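Side-chain contacts in acetylglutamate kinase (Streptococcus mutans, PDB 3L86), which probably catalyses the ATP-dependent phosphorylation of N-acetyl-L-glutamate, the second step from glutamate toward N-acetylornithine in arginine biosynthesis: residues A[105-108]-A[109-113]; A[113-116]-A[117-121]. All coordinates share one frame; numbering follows the deposited sequence.

Contact 1: residues A[105-108]-A[109-113]; sequences VLVS and HALLD
Val107 and Leu111, one helical turn apart on helix 101-125, lie side by side and point the same way, and their side chains meet through CG1 of Val107 and CD1 of Leu111, 3.9 Å apart. The branch of the valine that does the touching stands anti to its own N (chi1 171°) and so leans along the helix toward the following turn. Leu111 also rests on the backbone, its CG lying 3.4 Å from Val107 O. In the same manner CB and CG of Leu112 pack against Ser108 O, and CB of His109 sits over Val105 O.

Four successive main-chain bonds of the alpha-helical kind join the turns. His109 N donates to Val105 O, Ala110 N to Leu106 O and Leu111 N to Val107 O, and Leu112 N donates to Ser108 O at 2.9 Å; the run continues with Asp113 N on His109 O. The side chain of Ser108 turns back to the preceding turn, where OG is hydrogen-bonded to the carbonyl oxygen of Met104.

On the partly exposed side, His109 ND1 gives a hydrogen bond of 2.8 Å to Asp113 OD2, with an N-H...O angle of 165°. The carboxylate oxygen lies at the ring edge and in the ring plane and accepts the hydrogen bond with its anti lone pair. This bond would fix the rotation of the imidazole and favour a proton on ND1.

Around the helix, Val107 and Ala110 pack on Ile79 of helix 76-85, and Ala110 and His109 reach Leu82 of the same helix. Leu111 lies against Ser179 and Leu180 and Leu112 against Ala178, all in strand 174-182, while Val107 and Ser108 touch strand 188-190 at Asn190 and Met188.

Contact 2: residues A[113-116]-A[117-121]; sequences DLVG and KNLQE
Val115 O is gripped by two donors, the main-chain N of Leu119 at 3.2 Å and a water at 2.8 Å. The hydrogen bond from Leu119 N is nearly straight, with an N-H...O angle of 167°, and its donor lies almost in line with the carbonyl. The water in turn accepts a hydrogen bond from Asn118 ND2, 2.6 Å from the water oxygen, so that the asparagine amide reaches the carbonyl of Val115 through one solvent molecule. With CG anti to the backbone N (chi1 -178°), the amide of Asn118 stands out from the helix, and its twist (chi2 68°) turns ND2 rather than OD1 to that water.

The bond from Leu119 N to Val115 O resumes the i+4 pattern after the wider pi-type turn at 113-116, and Gln120 N, donating to Gly116 O at 3.1 Å, continues it. The side chain of Gln120 runs away from the preceding turn, and its OE1 is hydrogen-bonded to Gln132 N.

The apolar contact is made by Val115 and Leu119, which run alongside each other in the same direction. CD1 of the leucine stands 3.9 Å from CG1 of the valine. Both side chains press on His73 of strand 68-73 and on Ser48, and Leu119 and Gln120 also meet Ile176 of strand 174-182.

On the outer side, Lys117 NZ and Glu121 OE2 form a long salt bridge of 3.7 Å. Buried valine and leucine facing the parallel strands 68-73 and 174-182 of the central mixed sheet, with charged residues outward, make this an amphipathic helix of the alpha/beta sandwich of the amino acid kinase fold.

Contacts 1 and 2 are consecutive pieces of helix 101-125, their centres 11 Å apart, and they share Asp113. Across the wider turn between them the bonding passes from i+4 to i+5: Leu111 O probably accepts a hydrogen bond from Gly116 N at 2.8 Å, and Leu112 O one from Lys117 N. On the outer side His109 CE1 packs against Leu114 CD1 at 3.7 Å. The inner sides of both contacts back the substrate pocket. The side chain of Leu111 in contact 1 is about 5 Å from bound N-acetyl-L-glutamate, that of Val115 in contact 2 about 8 Å, and both lie about 9 Å from ADP.

Contact 1: residues A[105-108]-A[109-113]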
loop_
_atom_site.group_PDB
_atom_site.type_symbol
_atom_site.label_atom_id
_atom_site.label_comp_id
_atom_site.label_asym_id
_atom_site.label_seq_id
_atom_site.Cartn_x
_atom_site.Cartn_y
_atom_site.Cartn_z
ATOM N N VAL A 105 -1.163 16.196 -10.888
ATOM C CA VAL A 105 -0.723 15.767 -12.246
ATOM C C VAL A 105 0.575 14.930 -12.137
ATOM O O VAL A 105 0.734 13.891 -12.790
ATOM C CB VAL A 105 -0.412 17.001 -13.176
ATOM C CG1 VAL A 105 0.288 16.530 -14.481
ATOM C CG2 VAL A 105 -1.705 17.757 -13.536
ATOM N N LEU A 106 1.523 15.415 -11.338
ATOM C CA LEU A 106 2.799 14.718 -11.102
ATOM C C LEU A 106 2.606 13.385 -10.358
ATOM O O LEU A 106 3.200 12.353 -10.736
ATOM C CB LEU A 106 3.758 15.652 -10.304
ATOM C CG LEU A 106 4.021 16.993 -11.038
ATOM C CD1 LEU A 106 4.799 18.031 -10.166
ATOM C CD2 LEU A 106 4.831 16.631 -12.227
ATOM N N VAL A 107 1.784 13.418 -9.290
ATOM C CA VAL A 107 1.535 12.229 -8.439
ATOM C C VAL A 107 0.933 11.069 -9.277
ATOM O O VAL A 107 1.409 9.923 -9.212
ATOM C CB VAL A 107 0.668 12.571 -7.168
ATOM C CG1 VAL A 107 0.207 11.306 -6.377
ATOM C CG2 VAL A 107 1.399 13.547 -6.174
ATOM N N SER A 108 -0.120 11.356 -10.048
ATOM C CA SER A 108 -0.789 10.290 -10.805
ATOM C C SER A 108 0.079 9.774 -11.935
ATOM O O SER A 108 0.103 8.542 -12.184
ATOM C CB SER A 108 -2.184 10.729 -11.320
ATOM O OG SER A 108 -2.040 11.795 -12.213
ATOM N N HIS A 109 0.840 10.661 -12.593
ATOM C CA HIS A 109 1.817 10.198 -13.614
ATOM C C HIS A 109 2.901 9.254 -13.022
ATOM O O HIS A 109 3.179 8.195 -13.565
ATOM C CB HIS A 109 2.536 11.387 -14.291
ATOM C CG HIS A 109 3.691 10.981 -15.150
ATOM N ND1 HIS A 109 3.576 10.032 -16.160
ATOM C CD2 HIS A 109 4.979 11.406 -15.173
ATOM C CE1 HIS A 109 4.763 9.870 -16.734
ATOM N NE2 HIS A 109 5.625 10.700 -16.166
ATOM N N ALA A 110 3.523 9.619 -11.904
ATOM C CA ALA A 110 4.535 8.704 -11.348
ATOM C C ALA A 110 3.911 7.340 -10.909
ATOM O O ALA A 110 4.468 6.246 -11.148
ATOM C CB ALA A 110 5.272 9.394 -10.174
ATOM N N LEU A 111 2.772 7.394 -10.229
ATOM C CA LEU A 111 2.145 6.154 -9.731
ATOM C C LEU A 111 1.656 5.217 -10.868
ATOM O O LEU A 111 1.971 4.013 -10.849
ATOM C CB LEU A 111 0.984 6.487 -8.780
ATOM C CG LEU A 111 1.331 7.073 -7.398
ATOM C CD1 LEU A 111 0.033 7.379 -6.626
ATOM C CD2 LEU A 111 2.216 6.109 -6.638
ATOM N N LEU A 112 0.896 5.743 -11.842
ATOM C CA LEU A 112 0.358 4.928 -12.935
ATOM C C LEU A 112 1.398 4.553 -13.999
ATOM O O LEU A 112 1.470 3.389 -14.419
ATOM C CB LEU A 112 -0.877 5.579 -13.606
ATOM C CG LEU A 112 -2.070 5.816 -12.638
ATOM C CD1 LEU A 112 -3.119 6.709 -13.312
ATOM C CD2 LEU A 112 -2.696 4.505 -12.095
ATOM N N ASP A 113 2.188 5.525 -14.458
ATOM C CA ASP A 113 3.001 5.296 -15.667
ATOM C C ASP A 113 4.409 4.859 -15.320
ATOM O O ASP A 113 5.022 4.075 -16.078
ATOM C CB ASP A 113 3.071 6.585 -16.511
ATOM C CG ASP A 113 1.706 7.099 -16.889
ATOM O OD1 ASP A 113 0.890 6.294 -17.363
ATOM O OD2 ASP A 113 1.448 8.302 -16.718
#

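Contact 2: residues A[113-116]-A[117-121]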
loop_
_atom_site.group_PDB
_atom_site.type_symbol
_atom_site.label_atom_id
_atom_site.label_comp_id
_atom_site.label_asym_id
_atom_site.label_seq_id
_atom_site.Cartn_x
_atom_site.Cartn_y
_atom_site.Cartn_z
ATOM N N ASP A 113 2.188 5.525 -14.458
ATOM C CA ASP A 113 3.001 5.296 -15.667
ATOM C C ASP A 113 4.409 4.859 -15.320
ATOM O O ASP A 113 5.022 4.075 -16.078
ATOM C CB ASP A 113 3.071 6.585 -16.511
ATOM C CG ASP A 113 1.706 7.099 -16.889
ATOM O OD1 ASP A 113 0.890 6.294 -17.363
ATOM O OD2 ASP A 113 1.448 8.302 -16.718
ATOM N N LEU A 114 4.923 5.370 -14.195
ATOM C CA LEU A 114 6.320 5.098 -13.739
ATOM C C LEU A 114 6.517 3.972 -12.677
ATOM O O LEU A 114 7.668 3.515 -12.442
ATOM C CB LEU A 114 6.932 6.380 -13.183
ATOM C CG LEU A 114 7.621 7.394 -14.090
ATOM C CD1 LEU A 114 7.105 7.356 -15.453
ATOM C CD2 LEU A 114 7.665 8.780 -13.569
ATOM N N VAL A 115 5.464 3.586 -11.967
ATOM C CA VAL A 115 5.539 2.425 -11.047
ATOM C C VAL A 115 4.581 1.278 -11.456
ATOM O O VAL A 115 4.995 0.088 -11.608
ATOM C CB VAL A 115 5.271 2.825 -9.564
ATOM C CG1 VAL A 115 5.426 1.625 -8.639
ATOM C CG2 VAL A 115 6.275 3.922 -9.099
ATOM N N GLY A 116 3.307 1.621 -11.625
ATOM C CA GLY A 116 2.268 0.593 -11.824
ATOM C C GLY A 116 2.441 -0.224 -13.100
ATOM O O GLY A 116 2.218 -1.440 -13.099
ATOM N N LYS A 117 2.776 0.438 -14.205
ATOM C CA LYS A 117 2.957 -0.258 -15.505
ATOM C C LYS A 117 4.125 -1.272 -15.473
ATOM O O LYS A 117 4.004 -2.400 -15.995
ATOM C CB LYS A 117 3.127 0.756 -16.667
ATOM C CG LYS A 117 3.300 0.121 -18.077
ATOM C CD LYS A 117 1.997 -0.429 -18.591
ATOM C CE LYS A 117 2.172 -1.093 -20.047
ATOM N NZ LYS A 117 2.286 -0.047 -21.083
ATOM N N ASN A 118 5.237 -0.881 -14.840
ATOM C CA ASN A 118 6.352 -1.830 -14.588
ATOM C C ASN A 118 5.972 -3.098 -13.741
ATOM O O ASN A 118 6.396 -4.228 -14.061
ATOM C CB ASN A 118 7.533 -1.093 -13.901
ATOM C CG ASN A 118 8.753 -2.022 -13.642
ATOM O OD1 ASN A 118 9.402 -2.459 -14.587
ATOM N ND2 ASN A 118 9.085 -2.281 -12.358
ATOM N N LEU A 119 5.203 -2.903 -12.652
ATOM C CA LEU A 119 4.664 -4.004 -11.847
ATOM C C LEU A 119 3.888 -4.976 -12.710
ATOM O O LEU A 119 4.157 -6.169 -12.663
ATOM C CB LEU A 119 3.642 -3.529 -10.810
ATOM C CG LEU A 119 4.076 -3.263 -9.398
ATOM C CD1 LEU A 119 5.067 -2.140 -9.532
ATOM C CD2 LEU A 119 2.902 -2.862 -8.471
ATOM N N GLN A 120 2.898 -4.470 -13.460
ATOM C CA GLN A 120 2.126 -5.321 -14.342
ATOM C C GLN A 120 2.978 -6.066 -15.384
ATOM O O GLN A 120 2.760 -7.272 -15.615
ATOM C CB GLN A 120 0.987 -4.522 -14.990
ATOM C CG GLN A 120 0.274 -5.262 -16.124
ATOM C CD GLN A 120 -0.719 -4.396 -16.911
ATOM O OE1 GLN A 120 -1.806 -4.102 -16.456
ATOM N NE2 GLN A 120 -0.349 -4.048 -18.137
ATOM N N GLU A 121 3.970 -5.384 -15.987
ATOM C CA GLU A 121 4.830 -6.036 -16.992
ATOM C C GLU A 121 5.731 -7.155 -16.351
ATOM O O GLU A 121 5.826 -8.247 -16.895
ATOM C CB GLU A 121 5.666 -5.015 -17.810
ATOM C CG GLU A 121 4.816 -3.943 -18.540
ATOM C CD GLU A 121 5.610 -2.723 -19.064
ATOM O OE1 GLU A 121 6.662 -2.311 -18.493
ATOM O OE2 GLU A 121 5.137 -2.111 -20.053
HETATM O O HOH W 1 7.574 -0.726 -10.889
#